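Local coordinates for CBS domain protein (Bacillus anthracis, PDB 3LQN) that is of unknown function but carries a tandem pair of CBS domains, a module that in many relatives binds adenosine-type nucleotides to regulate a partner domain, at residues Ala50-Leu63 with Pro117-Glu129. Numbering follows the deposited sequence.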
loop_
_atom_site.group_PDB
_atom_site.type_symbol
_atom_site.label_atom_id
_atom_site.label_comp_id
_atom_site.label_asym_id
_atom_site.label_seq_id
_atom_site.Cartn_x
_atom_site.Cartn_y
_atom_site.Cartn_z
ATOM N N ALA A 50 6.271 -3.488 -1.872
ATOM C CA ALA A 50 6.528 -4.764 -2.502
ATOM C C ALA A 50 7.593 -4.642 -3.601
ATOM O O ALA A 50 7.753 -3.598 -4.271
ATOM C CB ALA A 50 5.175 -5.375 -3.059
ATOM N N ILE A 51 8.296 -5.733 -3.844
ATOM C CA ILE A 51 9.290 -5.777 -4.916
ATOM C C ILE A 51 9.252 -7.106 -5.617
ATOM O O ILE A 51 8.831 -8.126 -5.030
ATOM C CB ILE A 51 10.736 -5.521 -4.392
ATOM C CG1 ILE A 51 11.065 -6.501 -3.253
ATOM C CG2 ILE A 51 10.882 -4.078 -3.977
ATOM C CD1 ILE A 51 12.558 -6.497 -2.817
ATOM N N PRO A 52 9.661 -7.129 -6.898
ATOM C CA PRO A 52 9.688 -8.385 -7.639
ATOM C C PRO A 52 10.790 -9.307 -7.161
ATOM O O PRO A 52 11.844 -8.846 -6.686
ATOM C CB PRO A 52 10.022 -7.942 -9.087
ATOM C CG PRO A 52 10.800 -6.618 -8.907
ATOM C CD PRO A 52 10.077 -5.966 -7.727
ATOM N N VAL A 53 10.485 -10.599 -7.226
ATOM C CA VAL A 53 11.495 -11.656 -7.118
ATOM C C VAL A 53 11.936 -12.126 -8.508
ATOM O O VAL A 53 11.104 -12.608 -9.269
ATOM C CB VAL A 53 10.895 -12.827 -6.310
ATOM C CG1 VAL A 53 11.990 -13.870 -6.035
ATOM C CG2 VAL A 53 10.248 -12.290 -4.979
ATOM N N LEU A 54 13.224 -12.004 -8.851
ATOM C CA LEU A 54 13.717 -12.255 -10.203
ATOM C C LEU A 54 14.686 -13.430 -10.175
ATOM O O LEU A 54 15.255 -13.727 -9.137
ATOM C CB LEU A 54 14.487 -11.037 -10.757
ATOM C CG LEU A 54 13.651 -9.727 -10.817
ATOM C CD1 LEU A 54 14.584 -8.649 -11.452
ATOM C CD2 LEU A 54 12.341 -9.897 -11.611
ATOM N N ASP A 55 14.841 -14.077 -11.307
ATOM C CA ASP A 55 15.908 -15.084 -11.463
ATOM C C ASP A 55 17.165 -14.456 -12.013
ATOM O O ASP A 55 17.220 -13.222 -12.242
ATOM C CB ASP A 55 15.431 -16.324 -12.266
ATOM C CG ASP A 55 15.044 -16.030 -13.678
ATOM O OD1 ASP A 55 15.573 -15.098 -14.335
ATOM O OD2 ASP A 55 14.218 -16.793 -14.190
ATOM N N PRO A 56 18.209 -15.286 -12.248
ATOM C CA PRO A 56 19.441 -14.641 -12.733
ATOM C C PRO A 56 19.345 -14.086 -14.153
ATOM O O PRO A 56 20.219 -13.333 -14.576
ATOM C CB PRO A 56 20.472 -15.789 -12.672
ATOM C CG PRO A 56 20.018 -16.630 -11.554
ATOM C CD PRO A 56 18.484 -16.576 -11.588
ATOM N N MET A 57 18.299 -14.434 -14.898
ATOM C CA MET A 57 18.105 -13.858 -16.199
ATOM C C MET A 57 17.168 -12.642 -16.185
ATOM O O MET A 57 16.729 -12.177 -17.232
ATOM C CB MET A 57 17.634 -14.939 -17.124
ATOM C CG MET A 57 18.564 -16.161 -16.905
ATOM S SD MET A 57 17.867 -17.502 -17.754
ATOM C CE MET A 57 17.671 -16.769 -19.360
ATOM N N TYR A 58 16.893 -12.188 -14.974
ATOM C CA TYR A 58 16.046 -11.033 -14.762
ATOM C C TYR A 58 14.618 -11.330 -15.272
ATOM O O TYR A 58 13.902 -10.446 -15.759
ATOM C CB TYR A 58 16.710 -9.811 -15.420
ATOM C CG TYR A 58 17.853 -9.204 -14.601
ATOM C CD1 TYR A 58 17.600 -8.181 -13.697
ATOM C CD2 TYR A 58 19.177 -9.632 -14.750
ATOM C CE1 TYR A 58 18.607 -7.611 -12.961
ATOM C CE2 TYR A 58 20.199 -9.051 -14.019
ATOM C CZ TYR A 58 19.899 -8.040 -13.125
ATOM O OH TYR A 58 20.882 -7.435 -12.385
ATOM N N LYS A 59 14.206 -12.591 -15.119
ATOM C CA LYS A 59 12.830 -13.001 -15.365
ATOM C C LYS A 59 12.054 -12.996 -14.066
ATOM O O LYS A 59 12.589 -13.272 -13.002
ATOM C CB LYS A 59 12.778 -14.366 -16.078
ATOM C CG LYS A 59 13.209 -14.186 -17.535
ATOM C CD LYS A 59 13.346 -15.473 -18.326
ATOM C CE LYS A 59 13.777 -15.119 -19.740
ATOM N NZ LYS A 59 13.154 -16.047 -20.728
ATOM N N LEU A 60 10.776 -12.665 -14.160
ATOM C CA LEU A 60 9.897 -12.504 -13.020
ATOM C C LEU A 60 9.400 -13.851 -12.494
ATOM O O LEU A 60 8.847 -14.650 -13.257
ATOM C CB LEU A 60 8.711 -11.610 -13.466
ATOM C CG LEU A 60 7.737 -11.332 -12.346
ATOM C CD1 LEU A 60 8.439 -10.499 -11.185
ATOM C CD2 LEU A 60 6.472 -10.640 -12.923
ATOM N N HIS A 61 9.630 -14.104 -11.205
ATOM C CA HIS A 61 9.145 -15.295 -10.487
ATOM C C HIS A 61 7.984 -15.033 -9.548
ATOM O O HIS A 61 7.152 -15.896 -9.300
ATOM C CB HIS A 61 10.287 -15.926 -9.701
ATOM C CG HIS A 61 11.158 -16.799 -10.536
ATOM N ND1 HIS A 61 11.465 -18.093 -10.177
ATOM C CD2 HIS A 61 11.744 -16.583 -11.731
ATOM C CE1 HIS A 61 12.234 -18.626 -11.113
ATOM N NE2 HIS A 61 12.416 -17.736 -12.067
ATOM N N GLY A 62 7.911 -13.842 -9.001
ATOM C CA GLY A 62 6.872 -13.570 -8.056
ATOM C C GLY A 62 7.092 -12.222 -7.456
ATOM O O GLY A 62 7.950 -11.492 -7.911
ATOM N N LEU A 63 6.336 -11.919 -6.420
ATOM C CA LEU A 63 6.444 -10.632 -5.716
ATOM C C LEU A 63 6.675 -10.936 -4.249
ATOM O O LEU A 63 6.140 -11.929 -3.741
ATOM C CB LEU A 63 5.135 -9.861 -5.755
ATOM C CG LEU A 63 4.824 -8.776 -6.789
ATOM C CD1 LEU A 63 3.466 -8.085 -6.448
ATOM C CD2 LEU A 63 5.943 -7.757 -6.838
ATOM N N PRO A 117 -2.637 -3.462 -6.125
ATOM C CA PRO A 117 -2.019 -2.159 -5.874
ATOM C C PRO A 117 -0.798 -2.006 -6.778
ATOM O O PRO A 117 -0.374 -0.917 -7.123
ATOM C CB PRO A 117 -1.605 -2.252 -4.426
ATOM C CG PRO A 117 -2.525 -3.288 -3.850
ATOM C CD PRO A 117 -2.647 -4.293 -4.912
ATOM N N PHE A 118 -0.228 -3.126 -7.146
ATOM C CA PHE A 118 0.747 -3.057 -8.195
ATOM C C PHE A 118 1.077 -4.315 -8.946
ATOM O O PHE A 118 1.014 -5.466 -8.475
ATOM C CB PHE A 118 1.939 -2.129 -7.877
ATOM C CG PHE A 118 3.200 -2.827 -7.445
ATOM C CD1 PHE A 118 3.843 -3.741 -8.285
ATOM C CD2 PHE A 118 3.794 -2.496 -6.236
ATOM C CE1 PHE A 118 5.034 -4.362 -7.884
ATOM C CE2 PHE A 118 4.965 -3.070 -5.854
ATOM C CZ PHE A 118 5.600 -4.014 -6.687
ATOM N N ILE A 119 1.422 -4.031 -10.176
ATOM C CA ILE A 119 1.356 -5.004 -11.210
ATOM C C ILE A 119 2.691 -4.923 -11.889
ATOM O O ILE A 119 3.199 -3.828 -12.158
ATOM C CB ILE A 119 0.292 -4.587 -12.189
ATOM C CG1 ILE A 119 -1.091 -4.647 -11.515
ATOM C CG2 ILE A 119 0.367 -5.440 -13.478
ATOM C CD1 ILE A 119 -2.117 -3.681 -12.170
ATOM N N CYS A 120 3.234 -6.086 -12.190
ATOM C CA CYS A 120 4.499 -6.140 -12.849
ATOM C C CYS A 120 4.263 -6.190 -14.342
ATOM O O CYS A 120 3.365 -6.873 -14.806
ATOM C CB CYS A 120 5.241 -7.415 -12.415
ATOM S SG CYS A 120 5.762 -7.400 -10.658
ATOM N N ALA A 121 5.122 -5.488 -15.066
ATOM C CA ALA A 121 5.160 -5.477 -16.503
ATOM C C ALA A 121 6.300 -6.370 -16.930
ATOM O O ALA A 121 7.375 -6.272 -16.380
ATOM C CB ALA A 121 5.415 -4.083 -16.978
ATOM N N VAL A 122 6.067 -7.212 -17.943
ATOM C CA VAL A 122 7.113 -8.054 -18.499
ATOM C C VAL A 122 7.087 -7.895 -20.022
ATOM O O VAL A 122 6.099 -7.412 -20.583
ATOM C CB VAL A 122 6.889 -9.514 -18.140
ATOM C CG1 VAL A 122 6.970 -9.711 -16.586
ATOM C CG2 VAL A 122 5.564 -9.975 -18.677
ATOM N N ASN A 123 8.186 -8.238 -20.672
ATOM C CA ASN A 123 8.178 -8.256 -22.140
ATOM C C ASN A 123 7.759 -9.611 -22.653
ATOM O O ASN A 123 7.420 -10.497 -21.868
ATOM C CB ASN A 123 9.466 -7.703 -22.784
ATOM C CG ASN A 123 10.658 -8.658 -22.704
ATOM O OD1 ASN A 123 10.557 -9.776 -22.202
ATOM N ND2 ASN A 123 11.802 -8.201 -23.206
ATOM N N GLU A 124 7.732 -9.748 -23.972
ATOM C CA GLU A 124 7.396 -11.006 -24.619
ATOM C C GLU A 124 7.993 -12.201 -23.862
ATOM O O GLU A 124 7.282 -13.154 -23.537
ATOM C CB GLU A 124 7.872 -10.973 -26.086
ATOM C CG GLU A 124 9.302 -10.411 -26.266
ATOM C CD GLU A 124 9.698 -10.123 -27.719
ATOM O OE1 GLU A 124 9.032 -10.629 -28.648
ATOM O OE2 GLU A 124 10.690 -9.388 -27.926
ATOM N N ASP A 125 9.289 -12.121 -23.561
ATOM C CA ASP A 125 10.065 -13.243 -23.010
ATOM C C ASP A 125 10.079 -13.334 -21.486
ATOM O O ASP A 125 10.936 -14.025 -20.912
ATOM C CB ASP A 125 11.533 -13.155 -23.463
ATOM C CG ASP A 125 11.692 -13.103 -24.977
ATOM O OD1 ASP A 125 11.075 -13.933 -25.678
ATOM O OD2 ASP A 125 12.456 -12.235 -25.458
ATOM N N GLY A 126 9.172 -12.626 -20.822
ATOM C CA GLY A 126 9.078 -12.732 -19.376
ATOM C C GLY A 126 10.140 -11.986 -18.580
ATOM O O GLY A 126 10.196 -12.110 -17.347
ATOM N N TYR A 127 10.961 -11.198 -19.271
ATOM C CA TYR A 127 11.907 -10.361 -18.564
ATOM C C TYR A 127 11.078 -9.330 -17.831
ATOM O O TYR A 127 10.117 -8.791 -18.395
ATOM C CB TYR A 127 12.901 -9.649 -19.508
ATOM C CG TYR A 127 13.875 -10.623 -20.188
ATOM C CD1 TYR A 127 14.975 -11.152 -19.505
ATOM C CD2 TYR A 127 13.669 -11.025 -21.502
ATOM C CE1 TYR A 127 15.848 -12.076 -20.135
ATOM C CE2 TYR A 127 14.526 -11.935 -22.127
ATOM C CZ TYR A 127 15.602 -12.449 -21.438
ATOM O OH TYR A 127 16.432 -13.336 -22.098
ATOM N N PHE A 128 11.499 -8.989 -16.627
ATOM C CA PHE A 128 10.859 -7.923 -15.853
ATOM C C PHE A 128 11.224 -6.554 -16.464
ATOM O O PHE A 128 12.388 -6.282 -16.697
ATOM C CB PHE A 128 11.374 -8.035 -14.409
ATOM C CG PHE A 128 10.935 -6.921 -13.530
ATOM C CD1 PHE A 128 9.583 -6.707 -13.275
ATOM C CD2 PHE A 128 11.858 -6.035 -13.022
ATOM C CE1 PHE A 128 9.167 -5.653 -12.445
ATOM C CE2 PHE A 128 11.444 -4.968 -12.225
ATOM C CZ PHE A 128 10.106 -4.783 -11.939
ATOM N N GLU A 129 10.217 -5.698 -16.679
ATOM C CA GLU A 129 10.369 -4.430 -17.408
ATOM C C GLU A 129 10.019 -3.190 -16.594
ATOM O O GLU A 129 10.433 -2.072 -16.928
ATOM C CB GLU A 129 9.464 -4.463 -18.653
ATOM C CG GLU A 129 9.954 -5.494 -19.650
ATOM C CD GLU A 129 11.367 -5.191 -20.149
ATOM O OE1 GLU A 129 12.146 -6.147 -20.433
ATOM O OE2 GLU A 129 11.707 -3.991 -20.271
#
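Lys59 brings the end of its chain, CE and then NZ, over one face of the Tyr127 ring: CE sits 3.9 Å from the ring centroid, and NZ makes a cation-pi contact beyond it. The bend at the last torsion of the chain accompanies the hydrogen bond from NZ to Asp125 O (3.0 Å), in the plane of that carbonyl, while Met57 O meets the ring edge. Beside them the backbones bridge once, Lys59 with Tyr127: Phe128 N donates to Tyr58 O (2.9 Å, 171°) and Leu60 N to Gly126 O (3.3 Å). Further in, Pro52 CG rests over a face of Phe128, a CH-pi contact, as Leu54 CD2 packs on Phe128 CB (3.5 Å). This joins the equivalent beta hairpins of two CBS domains, the sheet-to-sheet pairing of a Bateman module; strands 60-63 and 118-122 run antiparallel (175°), their axes 9.1 Å apart at closest, too far for backbone pairing, so side chains link them. Leu60, with CG anti to its N (chi1 -178°), presses CD2 tightly on Cys120 CB (3.5 Å) and touches Val122, and Leu63 CD2 reaches Phe118, whose edge meets the buried, partnerless Ala50 O. Behind Lys59, Asp55 OD1 accepts Lys59 N and Met57 N from opposite faces of its carboxylate, and OD2 takes His61 NE2; within the other turn, Asn123 OD1 accepts Tyr127 N.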